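Side-chain contacts in purine nucleoside phosphorylase (Bacillus licheniformis, PDB 6DZD), which probably catalyses the phosphorolysis of adenosine, inosine and methylthioadenosine to free bases and sugar phosphates, and the deamination of adenosine: residues Y191-D194 / D195-D199; Y221-L225 / K226-R230; A236-N240 / G241-V245; S246-T250 / S251-S255. One frame throughout, in Å; residues are numbered along the deposited sequence.

Contact 1. Residues Y191-D194 / D195-D199; sequences YTVD and DHVID
Asp194 holds its CG between the backbone N and the carbonyl carbon (chi1 56°), which turns the carboxylate back over the start of helix 195-201 and sets OD1 in front of the N-H of Val197. This is a classic N-cap. Val197 N donates to Asp194 OD1 at 3.1 Å with an N-H...O angle of 153°, meeting the oxygen nearly along its C-O bond. The backbone of the same residue starts the helical ladder: Ile198 N gives its hydrogen to Asp194 O at 3.2 Å. One residue therefore serves the helix end twice, once by side chain and once by main chain, and the partial positive charge of that end probably suits a negative carboxylate. Just behind the cap, Val193 ends strand 192-193 with its side chain turned toward the helix. Its CB packs on Val197 CB at 3.8 Å, the two side chains crossing at about a right angle, and Trp152 of helix 152-157 also touches Val197. Asp195 turns its carboxylate to another partner: OD1 is bonded to Tyr221 OH on the neighbouring strand. The strand-to-helix corner is thus held both by polar bonds and by buried aliphatic packing. In Val193 the CG2 branch carries the second apolar touch, lying 3.5 Å from Ile198 CG1 and 3.7 Å from Ile198 CD1.

Contact 2. Residues Y221-L225 / K226-R230; sequences YRLEL and KEVNR
Leu223, the last residue of strand 220-223, reaches across a strand-to-helix junction and sets CD1 4.2 Å from Val228 CG2, one turn into helix 225-236. Next comes Glu224 at the N-cap position. Its carbonyl oxygen takes Glu227 N at 3.1 Å from well above the carbonyl plane, while the bond from Val228 N is weak. In the Glu224 side chain CG, opposite the backbone N (chi1 179°), passes Glu227 CB; the bend at chi2 then lays OE2 alongside the aliphatic part of Lys226. Glu227 has a charged partner of its own, for Arg230 NH1 makes a salt bridge to Glu227 OE2 at 3.2 Å. A water donates to Glu224 OE2 and accepts from Lys226 NZ, bridging the two charges. Both ends have further partners: Glu224 OE1 is bonded to Ser188 OG, and Lys226 NZ to the carbonyls of Ser246 and Leu248. At Leu225 the carbonyl oxygen takes two N-H groups of Asn229, whose ND2 also bonds Thr155 OG1. The backbone N of Asn229 comes to one face of the Leu225 carbonyl plane, and its ND2 to the opposite face, 2.7 Å from Leu225 O.

Contact 3. Residues A236-N240 / G241-V245; sequences AGIPN and GQIEV
One face of the Gln242 amide is met by the CG-CD corner of Pro239, with Pro239 CG 3.6 Å from Gln242 NE2 and 3.8 Å from Gln242 CD. The polar end is held from elsewhere, since NE2 donates to the carbonyls of Ala176 and Ile178, and this fixes the rotation of the amide against the proline. With an alanine here, those two carbonyls would probably lose their donor and the CG-CD corner of Pro239 its cover. The backbone between them makes a tight turn. Gln242 N bonds to Pro239 O at 2.9 Å and Ile243 N to Asn240 O at 3.1 Å, each donor standing above the carbonyl plane of its acceptor. On the buried side, Ile238 and Ile243 point toward one another and cross at about a right angle, Ile238 CG2 touching Ile243 CG1 at 3.5 Å. Val164 of helix 159-169 packs on Ile238, and Leu233 and Val234 of helix 225-236 pack on Ile243. A water bonded to Ile243 O also gives a weak bond to Asn240 OD1. The whole is a helix-to-strand connection: a Schellman motif at Gly237 ends the helix, and a short 3-10 turn leads the chain into strand 243-245, parallel to strand 179-182.

Contact 4. Residues S246-T250 / S251-S255; sequences SSLCT and SCERS. With ZN (zinc ion), chain C.
Cys249 SG does two jobs at once: it binds the zinc ion at 2.3 Å and accepts the backbone N-H of Cys252, with Cys252 N 3.5 Å from Cys249 SG at an angle of 156°. Cys252 SG is the second ligand from this CxxC turn, and Cys189 and Cys190 complete a four-cysteine site. The two thiolates come from different rotations. Cys249 carries SG opposite its backbone N (chi1 177°), whereas Cys252 carries it beside its own (chi1 -77°), and the sulfurs meet on the metal. Behind them Cys249 CB packs 3.8 Å from Cys252 CB. The turn is closed by Glu253 N, which donates to Cys249 O at 3.0 Å almost in line with the carbonyl bond. Glu253 CG, beside its backbone N, lies by that same carbonyl, and the bend at chi2 brings Glu253 OE1 to 3.7 Å from Leu248 CD2, the two side chains crossing at about a right angle. A glycine in its place would probably uncover Leu248 CD2 and the Cys249 carbonyl, which the Glu253 chain now covers. Thr250 points away from the 251-255 segment, and its OG1 is bonded to Asp131. Upstream, Ser246 OG accepts from Leu248 N in an ST turn. Four sulfur ligands should concentrate negative charge around the zinc, and the N-H...S bond to Cys249 probably draws some of it off that sulfur.

Contacts 1 and 2 are neighbours, their centres 11 Å apart: strands 192-193 and 220-223 pair in one small antiparallel sheet, with Val193 N 2.8 Å from Tyr221 O, and Tyr191 packs on Leu225. The potassium ion, at Asp210 and Phe213, is about 9 Å from the side chains of Ile198 and of Leu223. Contact 2 is also the hub. Its helix leads into contact 3, where Arg230 CG lies 4.0 Å from Ile243 CG2, and the Lys226 ammonium ties it to contact 4. The zinc in contact 4 is about 8 Å from the side chain of Glu224 and about 13 Å from that of Val193, while contact 3 lies away from the metal sites.

Contact 1. Residues Y191-D194 / D195-D199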
loop_
_atom_site.group_PDB
_atom_site.type_symbol
_atom_site.label_atom_id
_atom_site.label_comp_id
_atom_site.label_asym_id
_atom_site.label_seq_id
_atom_site.Cartn_x
_atom_site.Cartn_y
_atom_site.Cartn_z
ATOM N N TYR A 191 10.779 -14.085 1.070
ATOM C CA TYR A 191 9.452 -14.499 0.603
ATOM C C TYR A 191 9.544 -15.674 -0.371
ATOM O O TYR A 191 10.056 -15.522 -1.489
ATOM C CB TYR A 191 8.727 -13.325 -0.048
ATOM C CG TYR A 191 7.266 -13.603 -0.337
ATOM C CD1 TYR A 191 6.445 -14.166 0.638
ATOM C CD2 TYR A 191 6.700 -13.302 -1.582
ATOM C CE1 TYR A 191 5.104 -14.416 0.385
ATOM C CE2 TYR A 191 5.363 -13.559 -1.838
ATOM C CZ TYR A 191 4.568 -14.114 -0.848
ATOM O OH TYR A 191 3.232 -14.390 -1.081
ATOM N N THR A 192 9.039 -16.844 0.041
ATOM C CA THR A 192 8.997 -18.002 -0.845
ATOM C C THR A 192 7.568 -18.509 -0.994
ATOM O O THR A 192 6.780 -18.457 -0.056
ATOM C CB THR A 192 9.916 -19.148 -0.369
ATOM O OG1 THR A 192 9.470 -19.647 0.898
ATOM C CG2 THR A 192 11.386 -18.687 -0.275
ATOM N N VAL A 193 7.229 -18.985 -2.192
ATOM C CA VAL A 193 5.856 -19.340 -2.540
ATOM C C VAL A 193 5.844 -20.706 -3.218
ATOM O O VAL A 193 6.869 -21.205 -3.680
ATOM C CB VAL A 193 5.188 -18.274 -3.438
ATOM C CG1 VAL A 193 5.063 -16.959 -2.674
ATOM C CG2 VAL A 193 5.970 -18.085 -4.731
ATOM N N ASP A 194 4.658 -21.308 -3.280
ATOM C CA ASP A 194 4.475 -22.596 -3.938
ATOM C C ASP A 194 4.102 -22.406 -5.413
ATOM O O ASP A 194 4.108 -21.293 -5.945
ATOM C CB ASP A 194 3.443 -23.443 -3.178
ATOM C CG ASP A 194 2.082 -22.743 -3.000
ATOM O OD1 ASP A 194 1.749 -21.810 -3.775
ATOM O OD2 ASP A 194 1.333 -23.148 -2.072
ATOM N N ASP A 195 3.805 -23.519 -6.092
ATOM C CA ASP A 195 3.349 -23.476 -7.472
ATOM C C ASP A 195 2.034 -22.753 -7.600
ATOM O O ASP A 195 1.770 -22.117 -8.629
ATOM C CB ASP A 195 3.187 -24.887 -8.024
ATOM C CG ASP A 195 4.507 -25.539 -8.334
ATOM O OD1 ASP A 195 5.083 -25.185 -9.381
ATOM O OD2 ASP A 195 4.975 -26.378 -7.528
ATOM N N HIS A 196 1.171 -22.879 -6.599
ATOM C CA HIS A 196 -0.152 -22.296 -6.746
ATOM C C HIS A 196 -0.053 -20.791 -6.949
ATOM O O HIS A 196 -0.754 -20.227 -7.796
ATOM C CB HIS A 196 -1.012 -22.623 -5.528
ATOM C CG HIS A 196 -2.308 -21.881 -5.508
ATOM N ND1 HIS A 196 -3.381 -22.242 -6.291
ATOM C CD2 HIS A 196 -2.689 -20.771 -4.835
ATOM C CE1 HIS A 196 -4.373 -21.396 -6.089
ATOM N NE2 HIS A 196 -3.979 -20.494 -5.208
ATOM N N VAL A 197 0.881 -20.141 -6.249
ATOM C CA VAL A 197 1.079 -18.709 -6.432
ATOM C C VAL A 197 1.787 -18.433 -7.748
ATOM O O VAL A 197 1.315 -17.637 -8.565
ATOM C CB VAL A 197 1.856 -18.128 -5.239
ATOM C CG1 VAL A 197 2.278 -16.712 -5.517
ATOM C CG2 VAL A 197 0.990 -18.156 -4.021
ATOM N N ILE A 198 2.868 -19.166 -8.016
ATOM C CA ILE A 198 3.710 -18.869 -9.169
ATOM C C ILE A 198 2.952 -19.117 -10.458
ATOM O O ILE A 198 3.086 -18.357 -11.423
ATOM C CB ILE A 198 5.018 -19.683 -9.110
ATOM C CG1 ILE A 198 5.966 -19.072 -8.083
ATOM C CG2 ILE A 198 5.693 -19.742 -10.473
ATOM C CD1 ILE A 198 6.374 -17.640 -8.403
ATOM N N ASP A 199 2.126 -20.164 -10.493
ATOM C CA ASP A 199 1.294 -20.385 -11.669
ATOM C C ASP A 199 0.414 -19.172 -11.949
ATOM O O ASP A 199 0.160 -18.834 -13.110
ATOM C CB ASP A 199 0.451 -21.651 -11.512
ATOM C CG ASP A 199 1.262 -22.923 -11.704
ATOM O OD1 ASP A 199 2.416 -22.849 -12.187
ATOM O OD2 ASP A 199 0.741 -24.004 -11.368
#

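Contact 2. Residues Y221-L225 / K226-R230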
loop_
_atom_site.group_PDB
_atom_site.type_symbol
_atom_site.label_atom_id
_atom_site.label_comp_id
_atom_site.label_asym_id
_atom_site.label_seq_id
_atom_site.Cartn_x
_atom_site.Cartn_y
_atom_site.Cartn_z
ATOM N N TYR A 221 9.844 -21.367 -4.554
ATOM C CA TYR A 221 10.241 -20.277 -5.416
ATOM C C TYR A 221 10.421 -19.019 -4.585
ATOM O O TYR A 221 9.623 -18.730 -3.693
ATOM C CB TYR A 221 9.184 -20.027 -6.503
ATOM C CG TYR A 221 8.744 -21.259 -7.266
ATOM C CD1 TYR A 221 9.440 -21.676 -8.387
ATOM C CD2 TYR A 221 7.634 -21.996 -6.866
ATOM C CE1 TYR A 221 9.059 -22.779 -9.081
ATOM C CE2 TYR A 221 7.245 -23.117 -7.563
ATOM C CZ TYR A 221 7.965 -23.494 -8.673
ATOM O OH TYR A 221 7.612 -24.594 -9.402
ATOM N N ARG A 222 11.450 -18.256 -4.924
ATOM C CA ARG A 222 11.678 -16.927 -4.386
ATOM C C ARG A 222 10.967 -15.945 -5.303
ATOM O O ARG A 222 11.029 -16.081 -6.526
ATOM C CB ARG A 222 13.177 -16.646 -4.366
ATOM C CG ARG A 222 13.649 -15.748 -3.289
ATOM C CD ARG A 222 15.081 -16.093 -2.888
ATOM N NE ARG A 222 15.151 -17.187 -1.914
ATOM C CZ ARG A 222 14.729 -17.130 -0.645
ATOM N NH1 ARG A 222 14.163 -16.033 -0.148
ATOM N NH2 ARG A 222 14.873 -18.185 0.140
ATOM N N LEU A 223 10.303 -14.950 -4.719
ATOM C CA LEU A 223 9.432 -14.065 -5.487
ATOM C C LEU A 223 9.565 -12.631 -4.992
ATOM O O LEU A 223 9.455 -12.382 -3.789
ATOM C CB LEU A 223 7.973 -14.535 -5.386
ATOM C CG LEU A 223 6.877 -13.659 -5.998
ATOM C CD1 LEU A 223 7.184 -13.402 -7.460
ATOM C CD2 LEU A 223 5.521 -14.316 -5.807
ATOM N N GLU A 224 9.806 -11.697 -5.917
ATOM C CA GLU A 224 9.911 -10.266 -5.614
ATOM C C GLU A 224 8.618 -9.558 -6.036
ATOM O O GLU A 224 8.452 -9.174 -7.198
ATOM C CB GLU A 224 11.126 -9.678 -6.319
ATOM C CG GLU A 224 11.324 -8.192 -6.100
ATOM C CD GLU A 224 11.928 -7.896 -4.741
ATOM O OE1 GLU A 224 12.771 -8.681 -4.258
ATOM O OE2 GLU A 224 11.560 -6.860 -4.159
ATOM N N LEU A 225 7.704 -9.363 -5.083
ATOM C CA LEU A 225 6.378 -8.852 -5.432
ATOM C C LEU A 225 6.411 -7.397 -5.891
ATOM O O LEU A 225 5.532 -6.972 -6.651
ATOM C CB LEU A 225 5.444 -9.002 -4.237
ATOM C CG LEU A 225 4.994 -10.429 -3.979
ATOM C CD1 LEU A 225 4.214 -10.480 -2.697
ATOM C CD2 LEU A 225 4.188 -10.951 -5.187
ATOM N N LYS A 226 7.399 -6.619 -5.431
ATOM C CA LYS A 226 7.537 -5.240 -5.892
ATOM C C LYS A 226 7.863 -5.189 -7.380
ATOM O O LYS A 226 7.435 -4.274 -8.089
ATOM C CB LYS A 226 8.640 -4.528 -5.107
ATOM C CG LYS A 226 8.435 -4.359 -3.610
ATOM C CD LYS A 226 9.644 -3.642 -3.021
ATOM C CE LYS A 226 9.709 -3.778 -1.529
ATOM N NZ LYS A 226 11.050 -3.386 -1.003
ATOM N N GLU A 227 8.643 -6.154 -7.861
ATOM C CA GLU A 227 9.112 -6.096 -9.239
ATOM C C GLU A 227 8.006 -6.460 -10.215
ATOM O O GLU A 227 7.916 -5.879 -11.301
ATOM C CB GLU A 227 10.330 -7.006 -9.412
ATOM C CG GLU A 227 10.952 -6.987 -10.797
ATOM C CD GLU A 227 11.497 -5.618 -11.216
ATOM O OE1 GLU A 227 11.581 -4.682 -10.371
ATOM O OE2 GLU A 227 11.848 -5.497 -12.416
ATOM N N VAL A 228 7.173 -7.433 -9.858
ATOM C CA VAL A 228 6.038 -7.753 -10.706
ATOM C C VAL A 228 5.120 -6.554 -10.806
ATOM O O VAL A 228 4.584 -6.251 -11.877
ATOM C CB VAL A 228 5.289 -8.981 -10.169
ATOM C CG1 VAL A 228 4.176 -9.361 -11.124
ATOM C CG2 VAL A 228 6.247 -10.130 -9.942
ATOM N N ASN A 229 4.906 -5.862 -9.690
ATOM C CA ASN A 229 4.077 -4.670 -9.744
ATOM C C ASN A 229 4.746 -3.566 -10.557
ATOM O O ASN A 229 4.092 -2.916 -11.382
ATOM C CB ASN A 229 3.734 -4.210 -8.334
ATOM C CG ASN A 229 2.633 -5.038 -7.724
ATOM O OD1 ASN A 229 1.453 -4.816 -7.991
ATOM N ND2 ASN A 229 3.007 -6.016 -6.919
ATOM N N ARG A 230 6.049 -3.352 -10.370
ATOM C CA ARG A 230 6.723 -2.378 -11.218
ATOM C C ARG A 230 6.575 -2.749 -12.686
ATOM O O ARG A 230 6.330 -1.883 -13.533
ATOM C CB ARG A 230 8.191 -2.257 -10.843
ATOM C CG ARG A 230 8.880 -1.125 -11.558
ATOM C CD ARG A 230 10.388 -1.378 -11.663
ATOM N NE ARG A 230 10.699 -2.475 -12.573
ATOM C CZ ARG A 230 10.700 -2.346 -13.898
ATOM N NH1 ARG A 230 10.987 -3.379 -14.677
ATOM N NH2 ARG A 230 10.405 -1.172 -14.443
HETATM O O HOH W 1 12.438 -5.804 -1.602
#

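Contact 3. Residues A236-N240 / G241-V245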
loop_
_atom_site.group_PDB
_atom_site.type_symbol
_atom_site.label_atom_id
_atom_site.label_comp_id
_atom_site.label_asym_id
_atom_site.label_seq_id
_atom_site.Cartn_x
_atom_site.Cartn_y
_atom_site.Cartn_z
ATOM N N ALA A 236 1.385 -1.029 -18.010
ATOM C CA ALA A 236 0.176 -0.228 -18.080
ATOM C C ALA A 236 0.392 1.106 -18.779
ATOM O O ALA A 236 -0.590 1.766 -19.131
ATOM C CB ALA A 236 -0.378 -0.005 -16.684
ATOM N N GLY A 237 1.635 1.536 -18.964
ATOM C CA GLY A 237 1.897 2.785 -19.652
ATOM C C GLY A 237 2.633 3.796 -18.813
ATOM O O GLY A 237 2.888 4.913 -19.283
ATOM N N ILE A 238 2.964 3.495 -17.577
ATOM C CA ILE A 238 3.735 4.456 -16.794
ATOM C C ILE A 238 5.197 4.346 -17.213
ATOM O O ILE A 238 5.737 3.226 -17.243
ATOM C CB ILE A 238 3.566 4.195 -15.304
ATOM C CG1 ILE A 238 2.120 4.438 -14.885
ATOM C CG2 ILE A 238 4.472 5.092 -14.529
ATOM C CD1 ILE A 238 1.925 4.346 -13.394
ATOM N N PRO A 239 5.865 5.457 -17.528
ATOM C CA PRO A 239 7.289 5.374 -17.871
ATOM C C PRO A 239 8.103 4.942 -16.660
ATOM O O PRO A 239 7.845 5.368 -15.533
ATOM C CB PRO A 239 7.647 6.799 -18.318
ATOM C CG PRO A 239 6.454 7.625 -18.157
ATOM C CD PRO A 239 5.357 6.838 -17.504
ATOM N N ASN A 240 9.067 4.046 -16.900
ATOM C CA ASN A 240 9.836 3.482 -15.796
ATOM C C ASN A 240 10.547 4.566 -14.987
ATOM O O ASN A 240 10.728 4.413 -13.771
ATOM C CB ASN A 240 10.837 2.454 -16.322
ATOM C CG ASN A 240 11.474 1.638 -15.196
ATOM O OD1 ASN A 240 10.834 1.374 -14.167
ATOM N ND2 ASN A 240 12.737 1.240 -15.380
ATOM N N GLY A 241 10.949 5.661 -15.646
ATOM C CA GLY A 241 11.601 6.751 -14.947
ATOM C C GLY A 241 10.729 7.394 -13.889
ATOM O O GLY A 241 11.244 7.970 -12.926
ATOM N N GLN A 242 9.405 7.304 -14.042
ATOM C CA GLN A 242 8.462 7.898 -13.106
ATOM C C GLN A 242 7.974 6.906 -12.053
ATOM O O GLN A 242 6.917 7.126 -11.448
ATOM C CB GLN A 242 7.275 8.490 -13.857
ATOM C CG GLN A 242 7.444 9.948 -14.219
ATOM C CD GLN A 242 6.705 10.317 -15.489
ATOM O OE1 GLN A 242 7.273 10.958 -16.381
ATOM N NE2 GLN A 242 5.437 9.926 -15.578
ATOM N N ILE A 243 8.694 5.803 -11.851
ATOM C CA ILE A 243 8.382 4.831 -10.805
ATOM C C ILE A 243 9.579 4.721 -9.858
ATOM O O ILE A 243 10.720 4.518 -10.297
ATOM C CB ILE A 243 8.007 3.457 -11.395
ATOM C CG1 ILE A 243 6.868 3.606 -12.395
ATOM C CG2 ILE A 243 7.611 2.472 -10.293
ATOM C CD1 ILE A 243 6.620 2.350 -13.175
ATOM N N GLU A 244 9.320 4.855 -8.561
ATOM C CA GLU A 244 10.361 4.709 -7.553
ATOM C C GLU A 244 9.970 3.591 -6.596
ATOM O O GLU A 244 8.882 3.618 -6.008
ATOM C CB GLU A 244 10.599 6.029 -6.805
ATOM C CG GLU A 244 10.933 7.238 -7.696
ATOM C CD GLU A 244 12.390 7.301 -8.089
ATOM O OE1 GLU A 244 13.064 6.234 -8.075
ATOM O OE2 GLU A 244 12.873 8.428 -8.392
ATOM N N VAL A 245 10.861 2.617 -6.441
ATOM C CA VAL A 245 10.635 1.441 -5.611
ATOM C C VAL A 245 11.487 1.552 -4.355
ATOM O O VAL A 245 12.716 1.592 -4.435
ATOM C CB VAL A 245 10.965 0.161 -6.381
ATOM C CG1 VAL A 245 10.734 -1.038 -5.510
ATOM C CG2 VAL A 245 10.135 0.117 -7.670
HETATM O O HOH W 2 11.559 2.061 -10.912
#

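Contact 4. Residues S246-T250 / S251-S255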
loop_
_atom_site.group_PDB
_atom_site.type_symbol
_atom_site.label_atom_id
_atom_site.label_comp_id
_atom_site.label_asym_id
_atom_site.label_seq_id
_atom_site.Cartn_x
_atom_site.Cartn_y
_atom_site.Cartn_z
ATOM N N SER A 246 10.833 1.576 -3.198
ATOM C CA SER A 246 11.532 1.549 -1.922
ATOM C C SER A 246 12.252 0.217 -1.750
ATOM O O SER A 246 11.692 -0.844 -2.035
ATOM C CB SER A 246 10.536 1.763 -0.785
ATOM O OG SER A 246 11.116 1.499 0.478
ATOM N N SER A 247 13.500 0.266 -1.298
ATOM C CA SER A 247 14.257 -0.961 -1.102
ATOM C C SER A 247 13.972 -1.629 0.240
ATOM O O SER A 247 14.414 -2.768 0.452
ATOM C CB SER A 247 15.744 -0.664 -1.224
ATOM O OG SER A 247 16.088 0.337 -0.289
ATOM N N LEU A 248 13.171 -0.997 1.100
ATOM C CA LEU A 248 12.963 -1.496 2.451
ATOM C C LEU A 248 12.131 -2.776 2.439
ATOM O O LEU A 248 11.097 -2.862 1.773
ATOM C CB LEU A 248 12.289 -0.427 3.319
ATOM C CG LEU A 248 13.137 0.826 3.624
ATOM C CD1 LEU A 248 12.324 1.848 4.402
ATOM C CD2 LEU A 248 14.435 0.515 4.358
ATOM N N CYS A 249 12.612 -3.782 3.153
ATOM C CA CYS A 249 11.915 -5.047 3.338
ATOM C C CYS A 249 11.245 -5.051 4.710
ATOM O O CYS A 249 11.900 -4.826 5.733
ATOM C CB CYS A 249 12.895 -6.211 3.202
ATOM S SG CYS A 249 12.189 -7.826 3.501
ATOM N N THR A 250 9.937 -5.283 4.731
ATOM C CA THR A 250 9.229 -5.237 6.007
ATOM C C THR A 250 9.668 -6.371 6.934
ATOM O O THR A 250 9.675 -6.202 8.164
ATOM C CB THR A 250 7.709 -5.246 5.774
ATOM O OG1 THR A 250 7.319 -6.394 5.013
ATOM C CG2 THR A 250 7.283 -3.995 5.040
ATOM N N SER A 251 10.031 -7.527 6.371
ATOM C CA SER A 251 10.561 -8.617 7.184
ATOM C C SER A 251 11.933 -8.273 7.767
ATOM O O SER A 251 12.190 -8.509 8.956
ATOM C CB SER A 251 10.637 -9.896 6.347
ATOM O OG SER A 251 11.191 -10.965 7.084
ATOM N N CYS A 252 12.826 -7.716 6.948
ATOM C CA CYS A 252 14.188 -7.479 7.409
ATOM C C CYS A 252 14.254 -6.371 8.453
ATOM O O CYS A 252 14.959 -6.504 9.457
ATOM C CB CYS A 252 15.087 -7.142 6.227
ATOM S SG CYS A 252 15.566 -8.541 5.230
ATOM N N GLU A 253 13.506 -5.291 8.259
ATOM C CA GLU A 253 13.649 -4.095 9.091
ATOM C C GLU A 253 12.862 -4.293 10.378
ATOM O O GLU A 253 11.716 -3.860 10.522
ATOM C CB GLU A 253 13.181 -2.850 8.339
ATOM C CG GLU A 253 13.832 -2.615 6.957
ATOM C CD GLU A 253 15.318 -2.331 7.055
ATOM O OE1 GLU A 253 16.020 -2.352 6.010
ATOM O OE2 GLU A 253 15.780 -2.105 8.194
ATOM N N ARG A 254 13.508 -4.925 11.357
ATOM C CA ARG A 254 12.787 -5.307 12.564
ATOM C C ARG A 254 12.461 -4.098 13.442
ATOM O O ARG A 254 11.426 -4.084 14.110
ATOM C CB ARG A 254 13.612 -6.335 13.353
ATOM C CG ARG A 254 13.787 -7.698 12.679
ATOM C CD ARG A 254 15.280 -8.103 12.518
ATOM N NE ARG A 254 15.953 -8.348 13.801
ATOM C CZ ARG A 254 15.853 -9.483 14.492
ATOM N NH1 ARG A 254 16.482 -9.621 15.664
ATOM N NH2 ARG A 254 15.109 -10.481 14.012
ATOM N N SER A 255 13.275 -3.052 13.409
ATOM C CA SER A 255 12.972 -1.905 14.251
ATOM C C SER A 255 11.980 -0.948 13.607
ATOM O O SER A 255 11.580 0.018 14.258
ATOM C CB SER A 255 14.259 -1.167 14.669
ATOM O OG SER A 255 15.264 -1.194 13.665
HETATM ZN ZN ZN C . 13.963 -9.241 3.668
#